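Local coordinates for protein serine racemase (Enterococcus faecalis, PDB 4ECL) that forms the cytoplasmic part of VanTG, an alanine-racemase-family protein that joins a TIM-barrel domain to a beta-rich C-terminal domain and assembles as a two-chain unit, at residues L245-K250 and A333-K338; Y298-G303 and G340-T345; D5-E10 and L280-A285; L292-S297 and V309-M314; Y225-S230 and I344-V349. All coordinates share one frame; numbering follows the deposited sequence.

Contact 1 (L245-K250 and A333-K338)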
# COMPACT_ATOMS: atom_id res chain seq x y z
N LEU A 245 3.84 16.29 -4.69
CA LEU A 245 2.89 15.26 -5.15
C LEU A 245 1.45 15.73 -5.22
O LEU A 245 0.93 16.35 -4.29
CB LEU A 245 2.99 14.03 -4.24
CG LEU A 245 2.09 12.82 -4.54
CD1 LEU A 245 2.81 11.53 -4.15
CD2 LEU A 245 0.75 12.92 -3.80
N SER A 246 0.78 15.38 -6.31
CA SER A 246 -0.68 15.47 -6.37
C SER A 246 -1.27 14.11 -6.66
O SER A 246 -0.65 13.31 -7.37
CB SER A 246 -1.12 16.45 -7.46
OG SER A 246 -0.91 17.77 -7.04
N LEU A 247 -2.46 13.86 -6.14
CA LEU A 247 -3.22 12.63 -6.43
C LEU A 247 -4.54 12.94 -7.13
O LEU A 247 -5.37 13.71 -6.61
CB LEU A 247 -3.49 11.85 -5.14
CG LEU A 247 -4.36 10.58 -5.25
CD1 LEU A 247 -3.69 9.52 -6.10
CD2 LEU A 247 -4.69 10.05 -3.87
N LYS A 248 -4.74 12.34 -8.30
CA LYS A 248 -5.85 12.73 -9.19
C LYS A 248 -6.64 11.51 -9.65
O LYS A 248 -6.12 10.40 -9.71
CB LYS A 248 -5.32 13.43 -10.43
CG LYS A 248 -4.35 14.56 -10.18
CD LYS A 248 -5.06 15.87 -9.94
CE LYS A 248 -4.06 17.01 -9.98
NZ LYS A 248 -4.70 18.34 -9.87
N ALA A 249 -7.91 11.74 -10.01
CA ALA A 249 -8.74 10.67 -10.57
C ALA A 249 -9.88 11.26 -11.40
O ALA A 249 -10.43 12.30 -11.04
CB ALA A 249 -9.28 9.76 -9.46
N LYS A 250 -10.20 10.60 -12.51
CA LYS A 250 -11.25 11.08 -13.42
C LYS A 250 -12.61 10.42 -13.20
O LYS A 250 -12.70 9.19 -13.15
CB LYS A 250 -10.81 10.93 -14.88
CG LYS A 250 -9.81 12.02 -15.28
CD LYS A 250 -9.16 11.74 -16.62
CE LYS A 250 -8.10 12.78 -16.94
NZ LYS A 250 -7.48 12.53 -18.27
N ALA A 333 -10.81 14.89 -10.59
CA ALA A 333 -10.92 15.11 -9.16
C ALA A 333 -9.51 15.14 -8.55
O ALA A 333 -8.68 14.28 -8.84
CB ALA A 333 -11.75 14.01 -8.51
N THR A 334 -9.27 16.12 -7.68
CA THR A 334 -7.99 16.25 -7.00
C THR A 334 -8.17 15.76 -5.56
O THR A 334 -8.89 16.38 -4.78
CB THR A 334 -7.53 17.72 -7.04
OG1 THR A 334 -7.24 18.07 -8.40
CG2 THR A 334 -6.27 17.94 -6.21
N LEU A 335 -7.55 14.64 -5.23
CA LEU A 335 -7.67 14.07 -3.89
C LEU A 335 -6.56 14.59 -2.98
O LEU A 335 -6.71 14.67 -1.76
CB LEU A 335 -7.65 12.54 -3.93
CG LEU A 335 -8.79 11.86 -4.70
CD1 LEU A 335 -8.50 11.79 -6.20
CD2 LEU A 335 -9.09 10.48 -4.13
N ILE A 336 -5.44 14.93 -3.60
CA ILE A 336 -4.34 15.59 -2.91
C ILE A 336 -3.80 16.58 -3.91
O ILE A 336 -3.49 16.20 -5.04
CB ILE A 336 -3.20 14.62 -2.54
CG1 ILE A 336 -3.64 13.61 -1.48
CG2 ILE A 336 -1.98 15.39 -2.04
CD1 ILE A 336 -2.60 12.55 -1.17
N GLY A 337 -3.71 17.85 -3.52
CA GLY A 337 -3.22 18.88 -4.42
C GLY A 337 -4.10 20.13 -4.52
O GLY A 337 -4.97 20.36 -3.68
N LYS A 338 -3.86 20.92 -5.56
CA LYS A 338 -4.56 22.20 -5.75
C LYS A 338 -5.52 22.17 -6.93
O LYS A 338 -5.26 21.52 -7.94
CB LYS A 338 -3.58 23.35 -6.01
CG LYS A 338 -2.58 23.62 -4.92
CD LYS A 338 -1.70 24.82 -5.30
CE LYS A 338 -0.39 24.88 -4.49
NZ LYS A 338 0.54 23.76 -4.83
O HOH W 1 -1.56 20.63 -6.47
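L247 faces both L335 and I336 across an antiparallel strand pair, the mark of a classic beta bulge. Its carbonyl O takes two backbone N-H groups: L335 N at 2.7 Å, nearly along the C=O axis, and I336 N at 3.2 Å, on a lone pair in the carbonyl plane. L247 N returns a bond to I336 O. The L247 side chain runs at a slant to that of L335, CD2 lying 3.9 Å from L335 CB, while L247 CB meets I336 CB at 3.8 Å. I336 sends CG2 to L245 CD2, and L335 CD1 lies against A249 CB, filling in this apolar face. On the opposite face K248 and T334 lie side by side, pointing the same way. The lysine chain bends at chi2 (-86°), and NZ donates to T334 OG1 at 2.9 Å. Beyond the bulge, A249 and A333 form a regular hydrogen-bonded pair. Strand 7-11 borders strand 245-257 as well, its Y8 and E10 bonding to K248 and S246. At the far end a water lies 3.0 Å from S246 OG.

Contact 2 (Y298-G303 and G340-T345)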
# COMPACT_ATOMS: atom_id res chain seq x y z
N TYR A 298 -12.85 15.12 1.55
CA TYR A 298 -13.56 15.57 0.37
C TYR A 298 -12.57 15.57 -0.77
O TYR A 298 -11.37 15.43 -0.56
CB TYR A 298 -14.13 16.97 0.59
CG TYR A 298 -13.10 18.00 1.02
CD1 TYR A 298 -12.32 18.65 0.07
CD2 TYR A 298 -12.90 18.31 2.36
CE1 TYR A 298 -11.37 19.59 0.45
CE2 TYR A 298 -11.95 19.25 2.75
CZ TYR A 298 -11.19 19.88 1.79
OH TYR A 298 -10.24 20.81 2.15
N VAL A 299 -13.04 15.72 -2.00
CA VAL A 299 -12.10 15.92 -3.08
C VAL A 299 -12.38 17.27 -3.73
O VAL A 299 -13.38 17.91 -3.43
CB VAL A 299 -12.19 14.80 -4.12
CG1 VAL A 299 -11.91 13.45 -3.45
CG2 VAL A 299 -13.57 14.79 -4.78
N LEU A 300 -11.48 17.71 -4.60
CA LEU A 300 -11.71 18.95 -5.32
C LEU A 300 -12.11 18.66 -6.76
O LEU A 300 -11.41 17.95 -7.50
CB LEU A 300 -10.48 19.87 -5.27
CG LEU A 300 -10.00 20.29 -3.88
CD1 LEU A 300 -8.77 21.20 -3.96
CD2 LEU A 300 -11.11 20.96 -3.07
N ILE A 301 -13.27 19.18 -7.14
CA ILE A 301 -13.74 19.08 -8.52
C ILE A 301 -14.22 20.46 -8.95
O ILE A 301 -15.02 21.09 -8.25
CB ILE A 301 -14.87 18.05 -8.69
CG1 ILE A 301 -14.36 16.64 -8.39
CG2 ILE A 301 -15.41 18.12 -10.11
CD1 ILE A 301 -15.46 15.57 -8.35
N GLY A 302 -13.71 20.92 -10.09
CA GLY A 302 -14.03 22.25 -10.58
C GLY A 302 -13.76 23.32 -9.53
O GLY A 302 -14.51 24.30 -9.42
N GLY A 303 -12.72 23.11 -8.74
CA GLY A 303 -12.35 24.05 -7.70
C GLY A 303 -13.24 24.03 -6.48
O GLY A 303 -13.14 24.91 -5.62
N GLY A 340 -8.29 25.25 -8.60
CA GLY A 340 -8.85 26.58 -8.45
C GLY A 340 -8.10 27.30 -7.35
O GLY A 340 -6.87 27.34 -7.35
N LYS A 341 -8.84 27.86 -6.40
CA LYS A 341 -8.22 28.56 -5.27
C LYS A 341 -8.27 27.67 -4.03
O LYS A 341 -8.05 28.13 -2.91
CB LYS A 341 -8.94 29.88 -4.99
CG LYS A 341 -9.23 30.72 -6.23
CD LYS A 341 -7.96 31.28 -6.84
CE LYS A 341 -8.25 32.54 -7.63
NZ LYS A 341 -7.01 33.28 -7.99
N GLU A 342 -8.59 26.40 -4.25
CA GLU A 342 -8.70 25.42 -3.18
C GLU A 342 -7.47 24.51 -3.11
O GLU A 342 -6.83 24.25 -4.12
CB GLU A 342 -9.97 24.57 -3.40
CG GLU A 342 -11.26 25.22 -2.92
CD GLU A 342 -11.43 25.18 -1.40
OE1 GLU A 342 -10.67 24.44 -0.72
OE2 GLU A 342 -12.32 25.88 -0.89
N GLU A 343 -7.14 24.02 -1.91
CA GLU A 343 -6.05 23.04 -1.76
C GLU A 343 -6.31 22.04 -0.65
O GLU A 343 -6.72 22.40 0.45
CB GLU A 343 -4.70 23.73 -1.52
CG GLU A 343 -3.54 22.73 -1.41
CD GLU A 343 -2.17 23.40 -1.33
OE1 GLU A 343 -2.09 24.61 -1.01
OE2 GLU A 343 -1.17 22.71 -1.59
N ILE A 344 -6.08 20.77 -0.95
CA ILE A 344 -6.17 19.71 0.05
C ILE A 344 -4.78 19.08 0.14
O ILE A 344 -4.37 18.32 -0.74
CB ILE A 344 -7.28 18.69 -0.33
CG1 ILE A 344 -7.31 17.51 0.64
CG2 ILE A 344 -7.15 18.23 -1.77
CD1 ILE A 344 -7.97 17.82 1.96
N THR A 345 -4.03 19.45 1.17
CA THR A 345 -2.64 19.02 1.28
C THR A 345 -2.48 17.60 1.83
O THR A 345 -3.36 17.10 2.55
CB THR A 345 -1.81 19.97 2.16
OG1 THR A 345 -2.14 19.75 3.54
CG2 THR A 345 -2.12 21.41 1.79
O HOH W 2 -11.85 27.59 -6.88
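Apolar contact carries most of this meeting, in which L300 and Y298 pack on E342 and I344. The N-to-C directions of the short strands 298-301 and 342-344 lie 143° apart, roughly antiparallel, though the two do not pair. L300 CD1 makes the main contacts: it lies 3.6 Å from E342 CB and 4.0 Å from I344 CG2, the leucine crossing the E342 side chain at about a right angle. Y298 and I344 reach toward each other tip to tip, with CD1 of the isoleucine 3.8 Å from CZ of the tyrosine. The ring gets there with CG held between the backbone N and the carbonyl carbon (chi1 55°). Polar atoms join in without any direct hydrogen bond between the segments. G303 O lies 3.3 Å from E342 CG, and E342 O faces L300 CD1 at 3.6 Å. A single water does the bridging, donating to G303 O and accepting from K341 N at 3.1 Å. Where the loops come together, G303 and G340 pass with their CA atoms 4.4 Å apart, both at positive phi; D339 takes the G303 N-H. Strand 298-301 is held by strands 304-309 and 332-334 through V299 and L300, whereas I344 bonds through its backbone to G337. Helix 346-352 starts directly after T345, and its residues M348 and V349 pack on Y298 and I344.

Contact 3 (D5-E10 and L280-A285)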
# COMPACT_ATOMS: atom_id res chain seq x y z
N ASP A 5 -6.00 8.27 -17.67
CA ASP A 5 -7.39 7.84 -17.86
C ASP A 5 -8.17 7.54 -16.57
O ASP A 5 -9.38 7.76 -16.52
CB ASP A 5 -7.46 6.65 -18.81
CG ASP A 5 -7.21 7.04 -20.26
OD1 ASP A 5 -7.11 8.25 -20.54
OD2 ASP A 5 -7.13 6.13 -21.11
N ARG A 6 -7.49 7.03 -15.55
CA ARG A 6 -8.17 6.52 -14.35
C ARG A 6 -7.78 7.25 -13.06
O ARG A 6 -8.55 8.05 -12.53
CB ARG A 6 -7.91 5.01 -14.22
CG ARG A 6 -8.46 4.37 -12.95
CD ARG A 6 -7.89 2.97 -12.79
NE ARG A 6 -8.21 2.42 -11.48
CZ ARG A 6 -7.35 2.30 -10.47
NH1 ARG A 6 -7.74 1.78 -9.32
NH2 ARG A 6 -6.08 2.69 -10.62
N ALA A 7 -6.61 6.94 -12.52
CA ALA A 7 -6.13 7.59 -11.31
C ALA A 7 -4.63 7.64 -11.40
O ALA A 7 -4.00 6.69 -11.86
CB ALA A 7 -6.57 6.82 -10.07
N TYR A 8 -4.05 8.74 -10.94
CA TYR A 8 -2.63 8.94 -11.14
C TYR A 8 -2.06 9.93 -10.15
O TYR A 8 -2.79 10.71 -9.54
CB TYR A 8 -2.35 9.39 -12.58
CG TYR A 8 -3.13 10.61 -12.99
CD1 TYR A 8 -4.42 10.49 -13.47
CD2 TYR A 8 -2.58 11.89 -12.88
CE1 TYR A 8 -5.16 11.60 -13.85
CE2 TYR A 8 -3.31 13.02 -13.26
CZ TYR A 8 -4.60 12.86 -13.75
OH TYR A 8 -5.34 13.95 -14.12
N LEU A 9 -0.74 9.86 -9.99
CA LEU A 9 0.01 10.83 -9.22
C LEU A 9 0.67 11.79 -10.19
O LEU A 9 1.15 11.39 -11.25
CB LEU A 9 1.08 10.16 -8.37
CG LEU A 9 0.60 9.25 -7.24
CD1 LEU A 9 1.74 8.41 -6.72
CD2 LEU A 9 -0.02 10.07 -6.13
N GLU A 10 0.69 13.06 -9.80
CA GLU A 10 1.32 14.10 -10.60
C GLU A 10 2.46 14.64 -9.77
O GLU A 10 2.27 15.04 -8.62
CB GLU A 10 0.30 15.20 -10.93
CG GLU A 10 -0.19 15.19 -12.36
CD GLU A 10 -1.04 16.42 -12.71
OE1 GLU A 10 -2.02 16.26 -13.46
OE2 GLU A 10 -0.71 17.53 -12.24
N LEU A 280 -15.60 7.88 -8.69
CA LEU A 280 -14.17 7.94 -8.99
C LEU A 280 -13.56 6.54 -8.95
O LEU A 280 -13.82 5.77 -8.02
CB LEU A 280 -13.46 8.83 -7.98
CG LEU A 280 -13.86 10.31 -7.93
CD1 LEU A 280 -13.09 11.03 -6.85
CD2 LEU A 280 -13.63 10.97 -9.29
N PRO A 281 -12.74 6.21 -9.94
CA PRO A 281 -12.14 4.88 -10.08
C PRO A 281 -10.86 4.81 -9.28
O PRO A 281 -9.80 4.47 -9.81
CB PRO A 281 -11.84 4.82 -11.57
CG PRO A 281 -11.47 6.24 -11.91
CD PRO A 281 -12.32 7.12 -11.02
N ILE A 282 -10.94 5.18 -8.00
CA ILE A 282 -9.83 5.02 -7.09
C ILE A 282 -10.35 4.51 -5.75
O ILE A 282 -11.39 4.96 -5.26
CB ILE A 282 -9.05 6.32 -6.88
CG1 ILE A 282 -7.80 6.07 -6.02
CG2 ILE A 282 -9.91 7.39 -6.22
CD1 ILE A 282 -6.98 7.37 -5.80
N GLY A 283 -9.64 3.54 -5.18
CA GLY A 283 -10.05 2.96 -3.92
C GLY A 283 -8.89 2.74 -2.96
O GLY A 283 -7.79 3.27 -3.16
N TYR A 284 -9.13 1.94 -1.92
CA TYR A 284 -8.09 1.76 -0.91
C TYR A 284 -6.91 0.93 -1.42
O TYR A 284 -5.78 1.14 -1.00
CB TYR A 284 -8.64 1.26 0.43
CG TYR A 284 -9.48 -0.00 0.39
CD1 TYR A 284 -8.90 -1.25 0.19
CD2 TYR A 284 -10.86 0.05 0.60
CE1 TYR A 284 -9.67 -2.41 0.16
CE2 TYR A 284 -11.64 -1.10 0.58
CZ TYR A 284 -11.04 -2.32 0.36
OH TYR A 284 -11.81 -3.45 0.33
N ALA A 285 -7.14 0.04 -2.38
CA ALA A 285 -6.03 -0.70 -2.99
C ALA A 285 -5.06 0.23 -3.71
O ALA A 285 -3.91 -0.11 -3.94
CB ALA A 285 -6.53 -1.77 -3.93
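R6 and A7 pass P281 and I282 with CA atoms 6.1 and 6.2 Å apart, too far for strand pairing, and no hydrogen bond joins the segments. P281 is the centre of an inverse gamma turn, closed by a weak bond from I282 N to L280 O. Its carbonyl O lies 3.1 Å from R6 NE; the N-H angle is too poor for a hydrogen bond, and the O simply lies over one face of the R6 guanidinium. R6 reaches there with CG anti to its backbone N (chi1 175°) and a chain extended from CG to NE. The arginine and the proline slide past each other in opposite directions, R6 CG lying 3.7 Å from P281 CB. P281 CG also meets R6 O at 3.5 Å. The charged end of R6 has its main partner in D286, whose OD2 forms a salt bridge with NH1 and also accepts from G283 N. R367 brings a like charge close to NH1, an unfavourable approach that D286 would be expected to offset. Apolar packing is slighter: A7 CB meets I282 CB at 4.1 Å, with L368 also on A7. T65 of the second subunit packs on R6 and A39 of that subunit on A285. Strand 7-11 pairs in parallel with strand 369-372 and antiparallel with strand 245-257, which in turn pairs with strand 275-280, the strand leading into the proline turn.

Contact 4 (L292-S297 and V309-M314)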
# COMPACT_ATOMS: atom_id res chain seq x y z
N LEU A 292 -10.83 7.14 5.42
CA LEU A 292 -11.33 8.42 4.92
C LEU A 292 -12.82 8.36 4.52
O LEU A 292 -13.40 9.36 4.09
CB LEU A 292 -10.48 8.89 3.73
CG LEU A 292 -9.03 9.18 4.09
CD1 LEU A 292 -8.20 9.56 2.86
CD2 LEU A 292 -8.98 10.27 5.15
N SER A 293 -13.43 7.18 4.67
CA SER A 293 -14.83 6.95 4.31
C SER A 293 -15.81 7.91 4.98
O SER A 293 -15.50 8.50 6.02
CB SER A 293 -15.24 5.50 4.65
OG SER A 293 -14.73 4.55 3.72
N CYS A 294 -16.98 8.07 4.36
CA CYS A 294 -18.13 8.77 4.95
C CYS A 294 -17.90 10.21 5.43
O CYS A 294 -18.21 10.54 6.58
CB CYS A 294 -18.71 7.95 6.11
SG CYS A 294 -18.64 6.18 5.84
N GLY A 295 -17.39 11.06 4.55
CA GLY A 295 -17.21 12.47 4.88
C GLY A 295 -15.92 12.77 5.63
O GLY A 295 -15.65 13.93 5.99
N ASN A 296 -15.11 11.75 5.87
CA ASN A 296 -13.83 11.95 6.53
C ASN A 296 -12.78 12.60 5.64
O ASN A 296 -11.65 12.86 6.06
CB ASN A 296 -13.33 10.65 7.16
CG ASN A 296 -14.06 10.34 8.44
OD1 ASN A 296 -14.31 11.23 9.25
ND2 ASN A 296 -14.42 9.07 8.63
N SER A 297 -13.18 12.87 4.39
CA SER A 297 -12.44 13.75 3.51
C SER A 297 -13.35 14.21 2.37
O SER A 297 -14.49 13.75 2.24
CB SER A 297 -11.18 13.07 2.95
OG SER A 297 -10.17 14.03 2.63
N VAL A 309 -18.85 10.18 -0.15
CA VAL A 309 -20.10 9.62 0.36
C VAL A 309 -20.02 8.09 0.42
O VAL A 309 -19.54 7.44 -0.51
CB VAL A 309 -21.31 10.09 -0.47
CG1 VAL A 309 -21.41 11.61 -0.43
CG2 VAL A 309 -21.19 9.63 -1.90
N GLY A 310 -20.47 7.53 1.55
CA GLY A 310 -20.45 6.09 1.75
C GLY A 310 -19.04 5.58 2.03
O GLY A 310 -18.10 6.36 2.19
N LYS A 311 -18.90 4.26 2.07
CA LYS A 311 -17.61 3.64 2.33
C LYS A 311 -16.74 3.68 1.08
O LYS A 311 -17.24 3.68 -0.05
CB LYS A 311 -17.79 2.19 2.78
CG LYS A 311 -18.86 2.00 3.84
CD LYS A 311 -18.50 2.75 5.12
CE LYS A 311 -17.32 2.11 5.85
NZ LYS A 311 -17.02 2.76 7.17
N ILE A 312 -15.43 3.75 1.30
CA ILE A 312 -14.46 3.67 0.21
C ILE A 312 -14.24 2.21 -0.15
O ILE A 312 -14.02 1.39 0.72
CB ILE A 312 -13.13 4.32 0.60
CG1 ILE A 312 -13.34 5.81 0.90
CG2 ILE A 312 -12.10 4.13 -0.50
CD1 ILE A 312 -12.08 6.56 1.29
N CYS A 313 -14.32 1.89 -1.43
CA CYS A 313 -14.15 0.50 -1.83
C CYS A 313 -12.72 0.23 -2.24
O CYS A 313 -11.86 1.09 -2.15
CB CYS A 313 -15.11 0.13 -2.97
SG CYS A 313 -16.83 0.36 -2.50
N MSE A 314 -12.47 -1.00 -2.68
CA MSE A 314 -11.13 -1.42 -3.02
C MSE A 314 -10.61 -0.69 -4.25
O MSE A 314 -9.43 -0.34 -4.31
CB MSE A 314 -11.09 -2.93 -3.21
CG MSE A 314 -9.79 -3.47 -3.72
SE MSE A 314 -9.72 -5.36 -3.34
CE MSE A 314 -8.60 -5.93 -4.71
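S293 OG has two hydrogen-bond partners: it accepts from I312 N at 2.6 Å, a short bond with an N-H angle of 160°, and is also hydrogen-bonded to R290 O. OG stands anti to the serine's carbonyl carbon (chi1 -76°), and I312 CG1 lies 3.4 Å from it. The next link is between main chains: C294 N donates to G310 O at 3.0 Å from well above the carbonyl plane, 41° out of it. G310 has positive phi, a conformation that favours glycine. Apolar contacts surround these bonds. I312 CD1 rests on L292 CB at 3.7 Å, and L292 in turn touches V349 of helix 346-352. The CB bond of K311 points away from the other segment, although CB itself lies 4.0 Å from S293 OG; the chain then bends at chi2, which brings CD to 3.5 Å from C294 SG. K311, C313 and M314 reach the second subunit: R132 of that subunit bonds to K311 O and packs on C313. Residues S293 to N296 make a type I' beta turn, with C294 and G295 both at positive phi and N296 N bonded to S293 O. A turn of this kind docked on the loop between strands 304-309 and 317-320 ties two connections of the C-terminal beta domain together beside the subunit interface.

Contact 5 (Y225-S230 and I344-V349)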
# COMPACT_ATOMS: atom_id res chain seq x y z
N TYR A 225 10.13 16.55 -0.14
CA TYR A 225 8.87 16.38 -0.87
C TYR A 225 7.87 17.49 -0.56
O TYR A 225 6.74 17.49 -1.05
CB TYR A 225 8.30 14.98 -0.60
CG TYR A 225 9.29 13.89 -0.96
CD1 TYR A 225 9.67 13.68 -2.28
CD2 TYR A 225 9.87 13.10 0.02
CE1 TYR A 225 10.58 12.70 -2.63
CE2 TYR A 225 10.78 12.10 -0.32
CZ TYR A 225 11.13 11.91 -1.64
OH TYR A 225 12.05 10.94 -1.99
N GLY A 226 8.29 18.43 0.27
CA GLY A 226 7.53 19.66 0.47
C GLY A 226 6.33 19.46 1.38
O GLY A 226 5.36 20.22 1.34
N VAL A 227 6.39 18.42 2.18
CA VAL A 227 5.34 18.14 3.14
C VAL A 227 5.98 18.00 4.51
O VAL A 227 7.10 17.49 4.63
CB VAL A 227 4.63 16.84 2.76
CG1 VAL A 227 3.81 17.05 1.50
CG2 VAL A 227 5.65 15.74 2.51
N LEU A 228 5.30 18.47 5.55
CA LEU A 228 5.79 18.19 6.89
C LEU A 228 4.90 17.17 7.60
O LEU A 228 3.68 17.31 7.61
CB LEU A 228 5.98 19.48 7.70
CG LEU A 228 7.12 20.36 7.21
CD1 LEU A 228 7.51 21.37 8.28
CD2 LEU A 228 8.34 19.54 6.78
N SER A 229 5.54 16.15 8.18
CA SER A 229 4.89 14.97 8.76
C SER A 229 3.54 15.21 9.45
O SER A 229 2.68 14.32 9.49
CB SER A 229 5.85 14.25 9.73
OG SER A 229 6.99 13.73 9.05
N SER A 230 3.38 16.42 10.00
CA SER A 230 2.12 16.86 10.58
C SER A 230 1.91 18.35 10.33
O SER A 230 2.67 18.98 9.59
CB SER A 230 2.07 16.57 12.08
OG SER A 230 2.08 15.18 12.33
N ILE A 344 -6.08 20.77 -0.95
CA ILE A 344 -6.17 19.71 0.05
C ILE A 344 -4.78 19.08 0.14
O ILE A 344 -4.37 18.32 -0.74
CB ILE A 344 -7.28 18.69 -0.33
CG1 ILE A 344 -7.31 17.51 0.64
CG2 ILE A 344 -7.15 18.23 -1.77
CD1 ILE A 344 -7.97 17.82 1.96
N THR A 345 -4.03 19.45 1.17
CA THR A 345 -2.64 19.02 1.28
C THR A 345 -2.48 17.60 1.83
O THR A 345 -3.36 17.10 2.55
CB THR A 345 -1.81 19.97 2.16
OG1 THR A 345 -2.14 19.75 3.54
CG2 THR A 345 -2.12 21.41 1.79
N ALA A 346 -1.36 16.97 1.49
CA ALA A 346 -1.05 15.66 2.05
C ALA A 346 -1.12 15.65 3.58
O ALA A 346 -1.71 14.75 4.16
CB ALA A 346 0.30 15.15 1.55
N PRO A 347 -0.55 16.67 4.26
CA PRO A 347 -0.74 16.61 5.71
C PRO A 347 -2.20 16.65 6.19
O PRO A 347 -2.52 15.95 7.15
CB PRO A 347 0.04 17.82 6.23
CG PRO A 347 1.10 18.02 5.22
CD PRO A 347 0.49 17.65 3.89
N MSE A 348 -3.05 17.44 5.53
CA MSE A 348 -4.46 17.50 5.90
C MSE A 348 -5.13 16.12 5.73
O MSE A 348 -5.95 15.69 6.56
CB MSE A 348 -5.21 18.54 5.02
CG MSE A 348 -4.87 20.00 5.34
SE MSE A 348 -5.35 21.24 3.89
CE MSE A 348 -7.29 21.19 4.05
N VAL A 349 -4.79 15.44 4.64
CA VAL A 349 -5.39 14.15 4.35
C VAL A 349 -4.89 13.14 5.37
O VAL A 349 -5.66 12.30 5.84
CB VAL A 349 -5.10 13.70 2.90
CG1 VAL A 349 -5.56 12.26 2.66
CG2 VAL A 349 -5.80 14.63 1.90
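V227 and L228 make the close-fitting part of this contact against the start of helix 346-352. L228 O comes nearest, 3.6 Å from P347 CG, while V227 CG1 lies 4.0 Å from A346 CB and 4.1 Å from P347 CD. CG1 is anti to the carbonyl carbon of V227 (chi1 -71°), and the valine meets the proline ring at a slant. T357 of helix 357-362 touches both V227 and P347, and L361 lies on A346. The CB bond of L228 points away from the helix start, and its side chain touches Y205 and L208 of helix 204-209. Toward solvent the fit is looser: exposed S230 reaches P347 CB only with its O, at 4.4 Å, and both S229 and S230 are poorly ordered. No hydrogen bond crosses between the segments. The helix end is organised from within: T345 is its N-cap, OG1 accepting from M348 N at 3.2 Å. P347 falls in the first turn, where the absence of an N-H costs the helix no internal bond. Together these features are those of a side-chain-capped helix start with proline in the first turn, here set at the junction between the barrel domain and the C-terminal domain.

Overall arrangement
Contacts 1 to 4 gather on one side of the chain's centre in the C-terminal beta domain, while contact 5, about 11 Å from that centre, joins it to the chain leaving the barrel. Contacts 1, 2 and 3 reach one mixed sheet; the centres of contacts 1 and 2 are about 8 Å apart, those of contacts 1 and 3 about 9 Å. Along the chain, contact 4 is nested within the loop closed by contact 1, itself nested within that of contact 5, and the segments of contacts 1 and 2 alternate. Contact 3 brings the N-terminal strand into a domain otherwise built from the last third of the chain. Contacts 2 and 5 share I344 and T345. Contacts 3 and 4, probably hydrogen-bonded through Y284 and A285, both meet the second subunit.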